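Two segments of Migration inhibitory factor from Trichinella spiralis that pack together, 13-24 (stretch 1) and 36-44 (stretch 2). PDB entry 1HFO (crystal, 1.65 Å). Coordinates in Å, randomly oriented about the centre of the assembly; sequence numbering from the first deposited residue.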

# COMPACT_ATOMS: atom_id res chain seq x y z
N ASP A 13 20.12 -2.62 -7.83
CA ASP A 13 19.74 -2.95 -9.19
C ASP A 13 18.72 -1.97 -9.77
O ASP A 13 18.22 -2.15 -10.88
CB ASP A 13 19.25 -4.39 -9.27
CG ASP A 13 20.41 -5.39 -9.27
OD1 ASP A 13 21.59 -4.97 -9.40
OD2 ASP A 13 20.15 -6.60 -9.16
N VAL A 14 18.41 -0.94 -9.00
CA VAL A 14 17.51 0.12 -9.45
C VAL A 14 18.48 1.18 -9.99
O VAL A 14 19.31 1.72 -9.25
CB VAL A 14 16.69 0.73 -8.29
CG1 VAL A 14 15.81 1.87 -8.82
CG2 VAL A 14 15.80 -0.33 -7.66
N PRO A 15 18.40 1.48 -11.28
CA PRO A 15 19.31 2.49 -11.85
C PRO A 15 19.11 3.88 -11.26
O PRO A 15 18.04 4.21 -10.75
CB PRO A 15 18.99 2.43 -13.34
CG PRO A 15 17.53 2.07 -13.34
CD PRO A 15 17.44 1.00 -12.29
N SER A 16 20.16 4.71 -11.36
CA SER A 16 20.14 6.07 -10.85
C SER A 16 19.06 6.94 -11.52
O SER A 16 18.60 7.90 -10.92
CB SER A 16 21.51 6.71 -11.04
OG SER A 16 21.80 6.83 -12.42
N ASP A 17 18.68 6.60 -12.75
CA ASP A 17 17.64 7.37 -13.45
C ASP A 17 16.27 6.72 -13.39
O ASP A 17 15.41 6.99 -14.23
CB ASP A 17 18.00 7.59 -14.92
CG ASP A 17 18.29 6.29 -15.66
OD1 ASP A 17 18.09 5.20 -15.10
OD2 ASP A 17 18.72 6.38 -16.82
N PHE A 18 16.05 5.86 -12.41
CA PHE A 18 14.73 5.23 -12.32
C PHE A 18 13.63 6.23 -11.91
O PHE A 18 12.58 6.29 -12.55
CB PHE A 18 14.75 4.09 -11.31
CG PHE A 18 13.42 3.42 -11.15
CD1 PHE A 18 12.93 2.60 -12.16
CD2 PHE A 18 12.63 3.69 -10.05
CE1 PHE A 18 11.65 2.05 -12.08
CE2 PHE A 18 11.32 3.14 -9.95
CZ PHE A 18 10.84 2.32 -10.98
N LEU A 19 13.89 7.00 -10.86
CA LEU A 19 12.89 7.96 -10.38
C LEU A 19 12.62 9.03 -11.42
O LEU A 19 11.47 9.38 -11.66
CB LEU A 19 13.36 8.58 -9.06
CG LEU A 19 13.50 7.56 -7.92
CD1 LEU A 19 14.11 8.21 -6.70
CD2 LEU A 19 12.12 6.97 -7.60
N SER A 20 13.66 9.54 -12.06
CA SER A 20 13.42 10.55 -13.07
C SER A 20 12.64 10.01 -14.27
O SER A 20 11.66 10.61 -14.69
CB SER A 20 14.75 11.17 -13.54
OG SER A 20 15.57 10.21 -14.18
N SER A 21 13.07 8.88 -14.82
CA SER A 21 12.40 8.33 -15.99
C SER A 21 10.97 7.92 -15.70
O SER A 21 10.11 8.05 -16.56
CB SER A 21 13.16 7.12 -16.56
OG SER A 21 13.30 6.06 -15.63
N THR A 22 10.73 7.42 -14.50
CA THR A 22 9.40 6.99 -14.11
C THR A 22 8.53 8.23 -13.86
O THR A 22 7.38 8.29 -14.29
CB THR A 22 9.48 6.10 -12.85
OG1 THR A 22 10.42 5.02 -13.08
CG2 THR A 22 8.12 5.51 -12.53
N SER A 23 9.10 9.25 -13.21
CA SER A 23 8.34 10.49 -12.97
C SER A 23 7.91 11.10 -14.31
O SER A 23 6.78 11.54 -14.49
CB SER A 23 9.18 11.51 -12.23
OG SER A 23 9.52 11.09 -10.93
N ALA A 24 8.84 11.13 -15.25
CA ALA A 24 8.56 11.65 -16.57
C ALA A 24 7.45 10.86 -17.26
O ALA A 24 6.52 11.43 -17.79
CB ALA A 24 9.84 11.61 -17.44
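Stretch 2 36-44: YVAVHINTD

No direct hydrogen bond joins the two stretches; the polar link between them is a single water, which donates both of its hydrogens, one to Ser23 OG (2.6 Å) and the other to Val37 O (2.7 Å). Ser23 OG spends its own proton on Leu19 O (2.7 Å), so toward the water it serves as acceptor. The rest of the contact is mostly side chains packing against one another, and it buries 403 Å² in total.

Residues 38-42 of stretch 2 form an extended β-strand, with phi between -110° and -139° and psi between 110° and 137°. It runs largely against the direction of helix 18-24: the N-to-C directions differ by 133°, and the axes approach to 8.3 Å. Accordingly, Val37 at the start of stretch 2 lies near Ser23, late in stretch 1 (CA to CA 6.1 Å), whereas Thr43 lies nearest Val14, ahead of the helix (CA to CA 8.5 Å). The alternation of the strand directs the CA-to-CB bonds of Val39 and Ile41 toward stretch 1 and those of Ala38 and His40 away from it.

Val39, in the t rotamer, is the centre of the packing and has 92 Å² covered, more than any other residue of either stretch. Its CG1 lies 3.7 Å from Leu19 CD2, 3.7 Å from Thr22 CG2 and 4.3 Å from Phe18 CE2, while its CG2 approaches Ser23 OG to 3.4 Å. Leu19 reaches this site although its CA-to-CB bond points sideways, because the end of its side chain comes nearer to the strand. Thr22 presents its methyl group to Val39 while its hydroxyl bonds back to the helix, with Thr22 OG1 donating to Phe18 O at 2.6 Å. Val37 extends the contact along the helix, its CG1 resting 3.9 Å from Ser23 O.

Toward the other end, Ile41 takes over. Its extended side chain places CD1 3.9 Å from Phe18 CE2 and 4.0 Å from Val14 CG2, so that this one methyl touches both the helix and the loop before it. Val39 and Ile41 both meet the Phe18 ring obliquely. Beyond the strand, Thr43 CG2 closes on Val14 CG2 at 3.6 Å. Between Val14 and Phe18 the chain passes through a type I turn from Pro15 to Phe18, closed by Phe18 N to Pro15 O at 3.1 Å, and Pro15, Ser16 and Asp17 make no contact with stretch 2.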

# COMPACT_ATOMS: atom_id res chain seq x y z
N TYR A 36 3.53 17.41 -9.43
CA TYR A 36 2.52 16.65 -8.71
C TYR A 36 2.76 15.14 -8.80
O TYR A 36 1.97 14.36 -8.29
CB TYR A 36 1.14 16.95 -9.27
CG TYR A 36 0.64 18.34 -8.92
CD1 TYR A 36 0.07 18.59 -7.68
CD2 TYR A 36 0.75 19.38 -9.84
CE1 TYR A 36 -0.38 19.88 -7.35
CE2 TYR A 36 0.30 20.67 -9.52
CZ TYR A 36 -0.26 20.91 -8.27
OH TYR A 36 -0.73 22.17 -7.94
N VAL A 37 3.84 14.73 -9.46
CA VAL A 37 4.11 13.29 -9.59
C VAL A 37 5.03 12.73 -8.52
O VAL A 37 6.15 13.23 -8.31
CB VAL A 37 4.73 12.97 -10.96
CG1 VAL A 37 5.05 11.46 -11.05
CG2 VAL A 37 3.79 13.38 -12.06
N ALA A 38 4.55 11.70 -7.81
CA ALA A 38 5.36 11.07 -6.79
C ALA A 38 5.62 9.64 -7.23
O ALA A 38 4.72 8.95 -7.71
CB ALA A 38 4.65 11.08 -5.43
N VAL A 39 6.87 9.23 -7.08
CA VAL A 39 7.29 7.88 -7.44
C VAL A 39 7.99 7.24 -6.27
O VAL A 39 8.87 7.84 -5.65
CB VAL A 39 8.25 7.90 -8.64
CG1 VAL A 39 8.70 6.43 -8.96
CG2 VAL A 39 7.56 8.50 -9.84
N HIS A 40 7.64 5.99 -5.99
CA HIS A 40 8.20 5.27 -4.86
C HIS A 40 8.48 3.83 -5.27
O HIS A 40 7.66 3.22 -5.95
CB HIS A 40 7.17 5.24 -3.74
CG HIS A 40 7.47 4.24 -2.66
ND1 HIS A 40 6.56 3.28 -2.26
CD2 HIS A 40 8.55 4.09 -1.86
CE1 HIS A 40 7.07 2.59 -1.27
NE2 HIS A 40 8.28 3.06 -1.00
N ILE A 41 9.64 3.31 -4.86
CA ILE A 41 9.96 1.91 -5.11
C ILE A 41 10.53 1.35 -3.83
O ILE A 41 11.45 1.91 -3.23
CB ILE A 41 10.96 1.71 -6.28
CG1 ILE A 41 11.11 0.20 -6.55
CG2 ILE A 41 12.31 2.33 -5.93
CD1 ILE A 41 11.79 -0.12 -7.88
N ASN A 42 9.94 0.24 -3.39
CA ASN A 42 10.33 -0.45 -2.17
C ASN A 42 10.98 -1.75 -2.65
O ASN A 42 10.29 -2.63 -3.18
CB ASN A 42 9.08 -0.74 -1.35
CG ASN A 42 9.39 -1.39 -0.02
OD1 ASN A 42 10.52 -1.36 0.44
ND2 ASN A 42 8.37 -1.96 0.61
N THR A 43 12.29 -1.85 -2.48
CA THR A 43 13.05 -3.01 -2.96
C THR A 43 13.44 -3.98 -1.86
O THR A 43 13.21 -3.74 -0.68
CB THR A 43 14.35 -2.56 -3.65
OG1 THR A 43 15.09 -1.73 -2.75
CG2 THR A 43 14.05 -1.78 -4.93
N ASP A 44 14.08 -5.08 -2.28
CA ASP A 44 14.56 -6.10 -1.36
C ASP A 44 13.44 -6.65 -0.48
O ASP A 44 13.64 -6.93 0.71
CB ASP A 44 15.67 -5.53 -0.49
CG ASP A 44 16.95 -5.30 -1.26
OD1 ASP A 44 17.54 -6.30 -1.73
OD2 ASP A 44 17.35 -4.12 -1.42
O HOH W 1 8.63 12.27 -8.74